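Local coordinates for uncharacterized protein (Bacteroides uniformis, PDB 4JPQ) that is of unknown function but, as a member of carbohydrate-binding family 9, probably binds carbohydrate, at residues K5-K10 / V51-A56; S72-A77 / D188-P193. All blocks are in the same frame, centred on the assembly; numbering follows the deposited sequence.

Contact 1 of 2, residues K5-K10 / V51-A56; sequences KSLSVK and VSFRIA
I55, which meets both L7 and V9, is followed by A56 and preceded by R54, whose guanidinium is gripped by several groups: NH1 forms a salt bridge with D28 OD1 and a hydrogen bond to I32 O, while NE bonds H65 ND1. That charge is held apart from residues 5-10; what joins 5-10 to 51-56 is apolar side-chain contact. L7 and F53 reach toward each other tip to tip, with L7 CD1 3.9 Å from F53 CE2, set obliquely to the ring. The same methyl lies 3.8 Å from I55 CG2, so one leucine branch bridges two side chains. The phenyl ring of F53 stacks on F183 and meets W198 edge-to-face, an aromatic setting well suited to a leucine tip. Strand 6-11 pairs in parallel with 215-219, bringing the chain's two ends together, consistent with the beta-sandwich of family 9 modules. Strand 50-57 runs in the same general direction but diverges, the segment axes 57° apart, and comes nearest at V9 and A56, with CA atoms 4.8 Å apart. A beta-branched valine suits this narrowing: V9 CG1, anti to the backbone N (chi1 -176°), lies against A56 CA, while V9 CG2 is 3.9 Å from I55 CG2. A56 itself offers little bulk, which lets the valine methyl come close to the backbone.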
# COMPACT_ATOMS: atom_id res chain seq x y z
N LYS A 5 -8.12 2.74 13.74
CA LYS A 5 -8.34 1.29 13.74
C LYS A 5 -7.07 0.52 14.15
O LYS A 5 -5.98 1.09 14.25
CB LYS A 5 -8.80 0.80 12.36
CG LYS A 5 -10.20 1.23 11.95
CD LYS A 5 -10.56 0.62 10.59
CE LYS A 5 -11.95 0.99 10.13
NZ LYS A 5 -12.16 0.55 8.72
N SER A 6 -7.26 -0.78 14.39
CA SER A 6 -6.18 -1.67 14.78
C SER A 6 -6.21 -2.98 13.97
O SER A 6 -7.28 -3.47 13.58
CB SER A 6 -6.20 -1.92 16.28
OG SER A 6 -5.98 -0.69 16.94
N LEU A 7 -5.01 -3.52 13.73
CA LEU A 7 -4.80 -4.76 13.00
C LEU A 7 -3.75 -5.64 13.60
O LEU A 7 -2.71 -5.14 14.05
CB LEU A 7 -4.34 -4.48 11.56
CG LEU A 7 -5.30 -4.75 10.42
CD1 LEU A 7 -4.59 -4.45 9.12
CD2 LEU A 7 -5.81 -6.20 10.45
N SER A 8 -4.01 -6.95 13.55
CA SER A 8 -3.05 -7.98 13.94
C SER A 8 -2.45 -8.48 12.63
O SER A 8 -3.17 -8.93 11.73
CB SER A 8 -3.73 -9.13 14.67
OG SER A 8 -4.29 -8.66 15.88
N VAL A 9 -1.13 -8.35 12.51
CA VAL A 9 -0.38 -8.82 11.36
C VAL A 9 0.18 -10.17 11.80
O VAL A 9 1.17 -10.23 12.53
CB VAL A 9 0.72 -7.82 10.97
CG1 VAL A 9 1.42 -8.27 9.70
CG2 VAL A 9 0.13 -6.43 10.78
N LYS A 10 -0.48 -11.25 11.37
CA LYS A 10 -0.07 -12.62 11.72
C LYS A 10 1.26 -12.98 11.07
O LYS A 10 1.57 -12.49 9.99
CB LYS A 10 -1.14 -13.65 11.30
CG LYS A 10 -2.46 -13.62 12.07
CD LYS A 10 -2.33 -14.27 13.44
CE LYS A 10 -3.67 -14.41 14.17
NZ LYS A 10 -4.19 -13.09 14.64
N VAL A 51 -12.95 -2.53 -2.61
CA VAL A 51 -11.53 -2.83 -2.36
C VAL A 51 -11.32 -3.49 -0.99
O VAL A 51 -11.91 -3.08 -0.00
CB VAL A 51 -10.67 -1.54 -2.45
CG1 VAL A 51 -9.19 -1.83 -2.18
CG2 VAL A 51 -10.85 -0.89 -3.82
N SER A 52 -10.46 -4.51 -0.97
CA SER A 52 -10.07 -5.17 0.27
C SER A 52 -8.57 -5.46 0.22
O SER A 52 -7.95 -5.44 -0.86
CB SER A 52 -10.88 -6.45 0.49
OG SER A 52 -10.58 -7.44 -0.47
N PHE A 53 -7.98 -5.68 1.39
CA PHE A 53 -6.57 -5.98 1.51
C PHE A 53 -6.28 -6.93 2.67
O PHE A 53 -7.16 -7.21 3.46
CB PHE A 53 -5.77 -4.69 1.69
CG PHE A 53 -5.89 -4.09 3.07
CD1 PHE A 53 -7.02 -3.39 3.44
CD2 PHE A 53 -4.85 -4.24 4.00
CE1 PHE A 53 -7.14 -2.84 4.71
CE2 PHE A 53 -4.96 -3.69 5.27
CZ PHE A 53 -6.10 -2.99 5.63
N ARG A 54 -5.05 -7.42 2.74
CA ARG A 54 -4.61 -8.25 3.87
C ARG A 54 -3.11 -8.18 4.00
O ARG A 54 -2.40 -7.92 3.03
CB ARG A 54 -5.08 -9.69 3.78
CG ARG A 54 -4.61 -10.42 2.55
CD ARG A 54 -5.09 -11.85 2.58
NE ARG A 54 -4.73 -12.54 1.35
CZ ARG A 54 -5.04 -13.80 1.06
NH1 ARG A 54 -5.69 -14.59 1.93
NH2 ARG A 54 -4.67 -14.32 -0.11
N ILE A 55 -2.66 -8.42 5.22
CA ILE A 55 -1.28 -8.24 5.58
C ILE A 55 -0.77 -9.32 6.54
O ILE A 55 -1.50 -9.79 7.41
CB ILE A 55 -1.10 -6.80 6.14
CG1 ILE A 55 0.39 -6.47 6.33
CG2 ILE A 55 -1.93 -6.58 7.42
CD1 ILE A 55 0.65 -5.04 6.73
N ALA A 56 0.50 -9.66 6.37
CA ALA A 56 1.20 -10.64 7.23
C ALA A 56 2.70 -10.36 7.18
O ALA A 56 3.11 -9.41 6.49
CB ALA A 56 0.92 -12.03 6.75

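Contact 2 of 2, residues S72-A77 / D188-P193; sequences SVRAVA and DKLQTP
The guanidinium of R74 is sandwiched between two aliphatic groups. K189 CB sits over the centre of one face, 3.7 Å above the plane, and V76 CG2 over the centre of the opposite face at 3.5 Å; NH1 makes a salt bridge with D87 OD1. CG of R74 is anti to the backbone N (chi1 -180°), and the chain stays extended to NE; the side chains of R74 and K189 cross obliquely. An arginine suits this place because its flat, weakly hydrated faces can be covered by aliphatic groups while its N-H groups remain available to an acid such as D87. Closer to the backbone, R74 CB packs against L190 CD2 at 3.5 Å, and the same leucine methyl is 4.0 Å from S72 OG. This joins strand 72-75, paired antiparallel with 146-150, to the loop between strands 178-186 and 195-197. E148 OE2, on that neighbouring strand, bonds both S72 OG and Q191 N, linking the segments through a shared carboxylate. An alanine at R74 would probably leave D87 without its cationic mate and open a gap between K189 CB and V76 CG2. With K189 NZ 5.0 Å from R74 NH2, two like charges lie near each other, and D87 is likely to offset part of their repulsion.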
# COMPACT_ATOMS: atom_id res chain seq x y z
N SER A 72 -12.96 1.62 -14.01
CA SER A 72 -11.89 1.83 -14.99
C SER A 72 -10.51 1.68 -14.38
O SER A 72 -10.35 1.84 -13.16
CB SER A 72 -12.00 3.21 -15.68
OG SER A 72 -11.75 4.28 -14.79
N VAL A 73 -9.53 1.37 -15.23
CA VAL A 73 -8.12 1.22 -14.85
C VAL A 73 -7.22 1.98 -15.81
O VAL A 73 -7.59 2.20 -16.97
CB VAL A 73 -7.69 -0.25 -14.74
CG1 VAL A 73 -8.42 -0.93 -13.59
CG2 VAL A 73 -7.92 -1.02 -16.03
N ARG A 74 -6.04 2.34 -15.34
CA ARG A 74 -5.08 3.18 -16.08
C ARG A 74 -3.69 2.98 -15.50
O ARG A 74 -3.56 2.78 -14.30
CB ARG A 74 -5.52 4.63 -15.89
CG ARG A 74 -4.69 5.72 -16.57
CD ARG A 74 -5.23 7.09 -16.18
NE ARG A 74 -4.60 8.19 -16.92
CZ ARG A 74 -3.47 8.83 -16.59
NH1 ARG A 74 -2.76 8.51 -15.50
NH2 ARG A 74 -3.04 9.81 -17.38
N ALA A 75 -2.66 3.00 -16.34
CA ALA A 75 -1.25 2.85 -15.89
C ALA A 75 -0.29 3.50 -16.87
O ALA A 75 0.42 2.82 -17.61
CB ALA A 75 -0.91 1.39 -15.67
N VAL A 76 -0.33 4.82 -16.92
CA VAL A 76 0.51 5.61 -17.82
C VAL A 76 1.97 5.73 -17.33
O VAL A 76 2.88 5.77 -18.16
CB VAL A 76 -0.12 7.02 -18.08
CG1 VAL A 76 0.77 7.89 -18.99
CG2 VAL A 76 -1.51 6.86 -18.70
N ALA A 77 2.17 5.78 -16.02
CA ALA A 77 3.51 5.99 -15.44
C ALA A 77 4.57 5.09 -16.07
O ALA A 77 4.46 3.88 -15.98
CB ALA A 77 3.47 5.79 -13.94
N ASP A 188 -6.23 9.73 -9.46
CA ASP A 188 -6.50 11.15 -9.76
C ASP A 188 -6.95 11.41 -11.20
O ASP A 188 -7.85 12.21 -11.38
CB ASP A 188 -5.31 12.07 -9.38
CG ASP A 188 -5.06 12.16 -7.85
OD1 ASP A 188 -5.54 11.31 -7.07
OD2 ASP A 188 -4.35 13.10 -7.43
N LYS A 189 -6.34 10.74 -12.18
CA LYS A 189 -6.68 10.94 -13.61
C LYS A 189 -7.62 9.89 -14.24
O LYS A 189 -7.78 9.82 -15.47
CB LYS A 189 -5.40 11.16 -14.44
CG LYS A 189 -4.78 12.55 -14.26
CD LYS A 189 -3.81 12.92 -15.38
CE LYS A 189 -3.53 14.41 -15.42
NZ LYS A 189 -2.83 14.79 -16.68
N LEU A 190 -8.27 9.09 -13.39
CA LEU A 190 -9.29 8.12 -13.84
C LEU A 190 -10.57 8.88 -14.17
O LEU A 190 -10.73 10.02 -13.78
CB LEU A 190 -9.60 7.07 -12.75
CG LEU A 190 -8.51 6.08 -12.37
CD1 LEU A 190 -8.99 5.20 -11.24
CD2 LEU A 190 -8.10 5.20 -13.55
N GLN A 191 -11.48 8.22 -14.88
CA GLN A 191 -12.79 8.78 -15.27
C GLN A 191 -13.56 9.31 -14.06
O GLN A 191 -14.17 10.37 -14.14
CB GLN A 191 -13.64 7.71 -15.97
CG GLN A 191 -14.97 8.20 -16.55
CD GLN A 191 -15.83 7.10 -17.14
OE1 GLN A 191 -16.33 7.23 -18.25
NE2 GLN A 191 -16.01 6.01 -16.41
N THR A 192 -13.54 8.54 -12.97
CA THR A 192 -14.19 8.89 -11.70
C THR A 192 -13.12 8.84 -10.61
O THR A 192 -12.88 7.77 -10.01
CB THR A 192 -15.36 7.94 -11.37
OG1 THR A 192 -16.16 7.73 -12.53
CG2 THR A 192 -16.24 8.54 -10.26
N PRO A 193 -12.43 9.98 -10.35
CA PRO A 193 -11.42 9.95 -9.29
C PRO A 193 -12.10 9.71 -7.95
O PRO A 193 -13.28 10.05 -7.77
CB PRO A 193 -10.77 11.34 -9.36
CG PRO A 193 -11.11 11.87 -10.70
CD PRO A 193 -12.43 11.26 -11.07

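From the N terminus, the chain first lays down strand 6-11; contact 1 closes when strand 50-57 returns beside it, after a loop that carries helix 23-29 and the short strand 35-36. Strand 61-70 then pairs back on 50-57 and leads directly into 72-75, where contact 2 opens. Its much longer loop, holding 49 strand residues, closes at 188-193, just past strand 178-186. The two contacts are therefore in series, neither enclosing nor crossing the other, and their centres lie 26 Å apart on opposite sides of the chain's centre. Strands still connect them: a chain of pairings runs from 6-11 through 215-219 to 178-186, the strand from which the late loop departs.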